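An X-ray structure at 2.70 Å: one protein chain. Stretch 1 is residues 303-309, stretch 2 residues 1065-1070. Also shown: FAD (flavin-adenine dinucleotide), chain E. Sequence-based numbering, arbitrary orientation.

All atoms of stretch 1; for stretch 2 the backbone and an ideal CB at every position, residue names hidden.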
# COMPACT_ATOMS: atom_id res chain seq x y z
N LEU A 303 -10.32 -4.67 15.22
CA LEU A 303 -9.19 -3.97 15.84
C LEU A 303 -7.85 -4.35 15.19
O LEU A 303 -7.02 -3.48 14.90
CB LEU A 303 -9.19 -4.26 17.35
CG LEU A 303 -8.21 -3.56 18.30
CD1 LEU A 303 -8.49 -2.07 18.39
CD2 LEU A 303 -8.27 -4.19 19.67
N SER A 304 -7.64 -5.65 14.92
CA SER A 304 -6.40 -6.11 14.28
C SER A 304 -6.14 -5.36 12.98
O SER A 304 -5.13 -4.67 12.85
CB SER A 304 -6.47 -7.61 13.99
OG SER A 304 -6.29 -8.40 15.16
N MET A 305 -7.04 -5.49 12.01
CA MET A 305 -6.79 -4.81 10.74
C MET A 305 -6.84 -3.29 10.88
O MET A 305 -6.23 -2.60 10.05
CB MET A 305 -7.76 -5.27 9.67
CG MET A 305 -7.49 -6.69 9.14
SD MET A 305 -5.77 -7.02 8.67
CE MET A 305 -5.45 -5.63 7.58
N GLU A 306 -7.50 -2.76 11.90
CA GLU A 306 -7.48 -1.32 12.10
C GLU A 306 -6.11 -0.84 12.54
O GLU A 306 -5.69 0.26 12.15
CB GLU A 306 -8.54 -0.93 13.12
CG GLU A 306 -9.95 -0.88 12.61
CD GLU A 306 -10.15 0.23 11.62
OE1 GLU A 306 -9.29 1.14 11.53
OE2 GLU A 306 -11.19 0.21 10.94
N LYS A 307 -5.39 -1.64 13.33
CA LYS A 307 -4.05 -1.24 13.75
C LYS A 307 -3.04 -1.42 12.62
O LYS A 307 -2.17 -0.56 12.42
CB LYS A 307 -3.63 -2.07 14.98
CG LYS A 307 -4.49 -1.91 16.25
CD LYS A 307 -3.76 -2.29 17.52
CE LYS A 307 -4.70 -2.18 18.74
NZ LYS A 307 -4.10 -2.17 20.13
N VAL A 308 -3.18 -2.49 11.83
CA VAL A 308 -2.34 -2.66 10.64
C VAL A 308 -2.52 -1.48 9.68
O VAL A 308 -1.54 -0.92 9.18
CB VAL A 308 -2.61 -4.00 9.94
CG1 VAL A 308 -2.06 -3.95 8.53
CG2 VAL A 308 -2.02 -5.20 10.71
N ASP A 309 -3.77 -1.13 9.37
CA ASP A 309 -4.04 -0.01 8.46
C ASP A 309 -3.33 1.26 8.93
O ASP A 309 -2.81 2.03 8.11
CB ASP A 309 -5.56 0.21 8.36
CG ASP A 309 -5.93 1.18 7.24
OD1 ASP A 309 -5.30 1.11 6.19
OD2 ASP A 309 -6.86 2.00 7.39
N UNK A 1065 3.55 -9.73 7.78
CA UNK A 1065 3.85 -10.47 9.01
C UNK A 1065 2.62 -11.08 9.66
O UNK A 1065 2.76 -11.99 10.49
CB UNK A 1065 4.54 -9.55 10.01
N UNK A 1066 1.44 -10.61 9.30
CA UNK A 1066 0.21 -10.92 10.01
C UNK A 1066 -0.68 -11.80 9.13
O UNK A 1066 -0.52 -11.86 7.91
CB UNK A 1066 -0.52 -9.64 10.41
N UNK A 1067 -1.61 -12.51 9.78
CA UNK A 1067 -2.69 -13.26 9.12
C UNK A 1067 -4.01 -12.61 9.52
O UNK A 1067 -4.58 -12.95 10.56
CB UNK A 1067 -2.67 -14.74 9.50
N UNK A 1068 -4.49 -11.68 8.68
CA UNK A 1068 -5.66 -10.88 9.02
C UNK A 1068 -5.47 -10.18 10.35
O UNK A 1068 -6.39 -10.12 11.18
CB UNK A 1068 -6.92 -11.75 9.06
N UNK A 1069 -4.26 -9.66 10.58
CA UNK A 1069 -3.94 -8.88 11.75
C UNK A 1069 -3.23 -9.62 12.86
O UNK A 1069 -2.58 -8.98 13.69
CB UNK A 1069 -5.23 -8.28 12.31
N UNK A 1070 -3.33 -10.95 12.91
CA UNK A 1070 -2.75 -11.70 14.02
C UNK A 1070 -1.26 -11.94 13.77
O UNK A 1070 -0.88 -12.42 12.69
CB UNK A 1070 -3.48 -13.03 14.21
PA FAD E . -15.82 -8.02 25.62
O1A FAD E . -14.68 -8.99 26.10
O2A FAD E . -16.47 -7.15 26.60
O5B FAD E . -15.49 -7.00 24.60
C5B FAD E . -14.47 -7.27 23.65
C4B FAD E . -14.28 -6.04 22.78
O4B FAD E . -13.49 -5.08 23.43
C3B FAD E . -13.60 -6.32 21.49
O3B FAD E . -14.40 -6.84 20.48
C2B FAD E . -13.03 -5.00 21.13
O2B FAD E . -13.92 -4.25 20.38
C1B FAD E . -12.71 -4.40 22.47
N9A FAD E . -11.30 -4.51 22.81
C8A FAD E . -10.66 -5.62 23.35
N7A FAD E . -9.35 -5.35 23.51
C5A FAD E . -9.05 -4.05 23.11
C6A FAD E . -7.89 -3.27 23.07
N6A FAD E . -6.58 -3.74 23.50
N1A FAD E . -7.97 -2.01 22.61
C2A FAD E . -9.17 -1.51 22.17
N3A FAD E . -10.32 -2.25 22.19
C4A FAD E . -10.30 -3.51 22.65
N1 FAD E . -18.79 -6.09 15.35
C2 FAD E . -18.66 -5.07 14.34
O2 FAD E . -17.46 -4.41 14.22
N3 FAD E . -19.72 -4.83 13.45
C4 FAD E . -20.93 -5.51 13.56
O4 FAD E . -21.97 -5.24 12.69
C4X FAD E . -21.14 -6.45 14.71
N5 FAD E . -22.38 -7.04 14.97
C5X FAD E . -22.55 -7.87 16.09
C6 FAD E . -23.79 -8.47 16.36
C7 FAD E . -23.93 -9.30 17.47
C7M FAD E . -25.24 -9.96 17.78
C8 FAD E . -22.87 -9.53 18.31
C8M FAD E . -23.02 -10.42 19.50
C9 FAD E . -21.64 -8.94 18.05
C9A FAD E . -21.49 -8.12 16.95
N10 FAD E . -20.21 -7.52 16.72
C10 FAD E . -20.02 -6.68 15.60
C1' FAD E . -19.08 -7.84 17.61
C2' FAD E . -18.77 -6.84 18.70
O2' FAD E . -18.29 -5.69 18.12
C3' FAD E . -17.75 -7.50 19.65
O3' FAD E . -16.60 -7.73 18.94
C4' FAD E . -18.14 -8.83 20.32
O4' FAD E . -19.50 -9.00 20.46
C5' FAD E . -17.39 -9.09 21.65
O5' FAD E . -17.36 -8.01 22.57
P FAD E . -18.11 -8.01 24.01
O1P FAD E . -19.00 -6.77 24.37
O2P FAD E . -18.77 -9.44 23.92
O3P FAD E . -17.07 -8.62 25.10

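Stretch 1 is helical and presents Ser-304, Met-305 and Val-308 to an irregular segment; the touching residues are at least 758 apart in sequence. Position 1065 has nothing of the helix within 5.5 Å of its ideal CB, so stretch 1 sets no preference there and polar or small residues would serve equally. The residue is Asn-1065, whose ND2 is hydrogen-bonded elsewhere in the structure.

At 1066 the CA-to-CB bond points toward the helix, and the ideal CB lies 4.7 Å from Val-308 CG2. The methyls of Val-308 and the sulfur of Met-305 offer a nonpolar surface without charge, suited to a flat ring or a branched aliphatic chain. The deposited residue is His-1066. With chi1 at 59° (p), its ring lies against Val-308, whose CG2 sits 3.9 Å from the ring centroid and only 11° off the normal, a CH-pi contact over one face. Val-308 CG1 also comes within 3.7 Å of His-1066 NE2, while Met-305 SD approaches the ring obliquely, 4.0 Å from His-1066 CE1.

Position 1067 directs its CB away from the helix, with no atom of stretch 1 in reach; a long polar chain is as acceptable as any. It is Arg-1067, which opens a type I' turn to 1070; the turn bond, from 1070 N to Arg-1067 O, is weak at 3.3 Å, and Arg-1067 N also donates to 1070 O at 3.0 Å.

At 1068, phi/psi of 55/41 is a left-handed conformation, easiest for glycine, asparagine or aspartate but open to others. CB points away, 4.9 Å from Met-305 SD, so the helix leaves room for a large group. Phe-1068 occupies the site, and its backbone makes the closer contacts: C lies 3.6 Å from Met-305 SD, and O lies 3.8 Å from Ser-304 CB.

Position 1069 is the most restricted. An ideal CB would fall 2.2 Å from Ser-304 CB, a clash, and 3.3 Å from Met-305 N; independently, phi/psi of 100/-22 would jam it against the preceding carbonyl O. Both point to glycine, and the residue is Gly-1069. Its bare CA packs 3.6 Å from Ser-304 CB, with the CA atoms of Ser-304 and Gly-1069 4.5 Å apart. Gly-1069 N donates a hydrogen bond to His-1066 ND1 (3.1 Å), tying to the turn the imidazole that packs on Val-308.

At 1070 CB again points away, and many side chains would fit. Tyr-1070 is poorly ordered and makes no contact with the helix. No hydrogen bond crosses between the stretches.

Stretch 2 (1065-1070) NHRFGY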
# COMPACT_ATOMS: atom_id res chain seq x y z
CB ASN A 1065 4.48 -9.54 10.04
CG ASN A 1065 5.96 -9.45 9.90
OD1 ASN A 1065 6.61 -10.40 9.48
ND2 ASN A 1065 6.51 -8.30 10.27
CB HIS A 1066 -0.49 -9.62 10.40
CG HIS A 1066 -0.82 -8.74 9.24
ND1 HIS A 1066 -2.02 -8.84 8.55
CD2 HIS A 1066 -0.11 -7.78 8.61
CE1 HIS A 1066 -2.02 -7.96 7.56
NE2 HIS A 1066 -0.88 -7.31 7.57
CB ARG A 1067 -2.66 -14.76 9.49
CG ARG A 1067 -3.82 -15.59 8.89
CD ARG A 1067 -3.44 -16.23 7.54
NE ARG A 1067 -4.60 -16.68 6.77
CZ ARG A 1067 -5.08 -16.07 5.69
NH1 ARG A 1067 -4.51 -14.95 5.24
NH2 ARG A 1067 -6.14 -16.58 5.07
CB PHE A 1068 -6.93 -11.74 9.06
CG PHE A 1068 -7.41 -12.13 7.71
CD1 PHE A 1068 -7.84 -11.17 6.81
CD2 PHE A 1068 -7.39 -13.46 7.32
CE1 PHE A 1068 -8.27 -11.52 5.56
CE2 PHE A 1068 -7.83 -13.83 6.06
CZ PHE A 1068 -8.27 -12.86 5.17
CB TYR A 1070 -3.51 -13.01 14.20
CG TYR A 1070 -2.87 -14.05 15.10
CD1 TYR A 1070 -2.96 -13.96 16.49
CD2 TYR A 1070 -2.20 -15.14 14.55
CE1 TYR A 1070 -2.38 -14.93 17.30
CE2 TYR A 1070 -1.62 -16.11 15.35
CZ TYR A 1070 -1.71 -16.00 16.73
OH TYR A 1070 -1.12 -16.98 17.52
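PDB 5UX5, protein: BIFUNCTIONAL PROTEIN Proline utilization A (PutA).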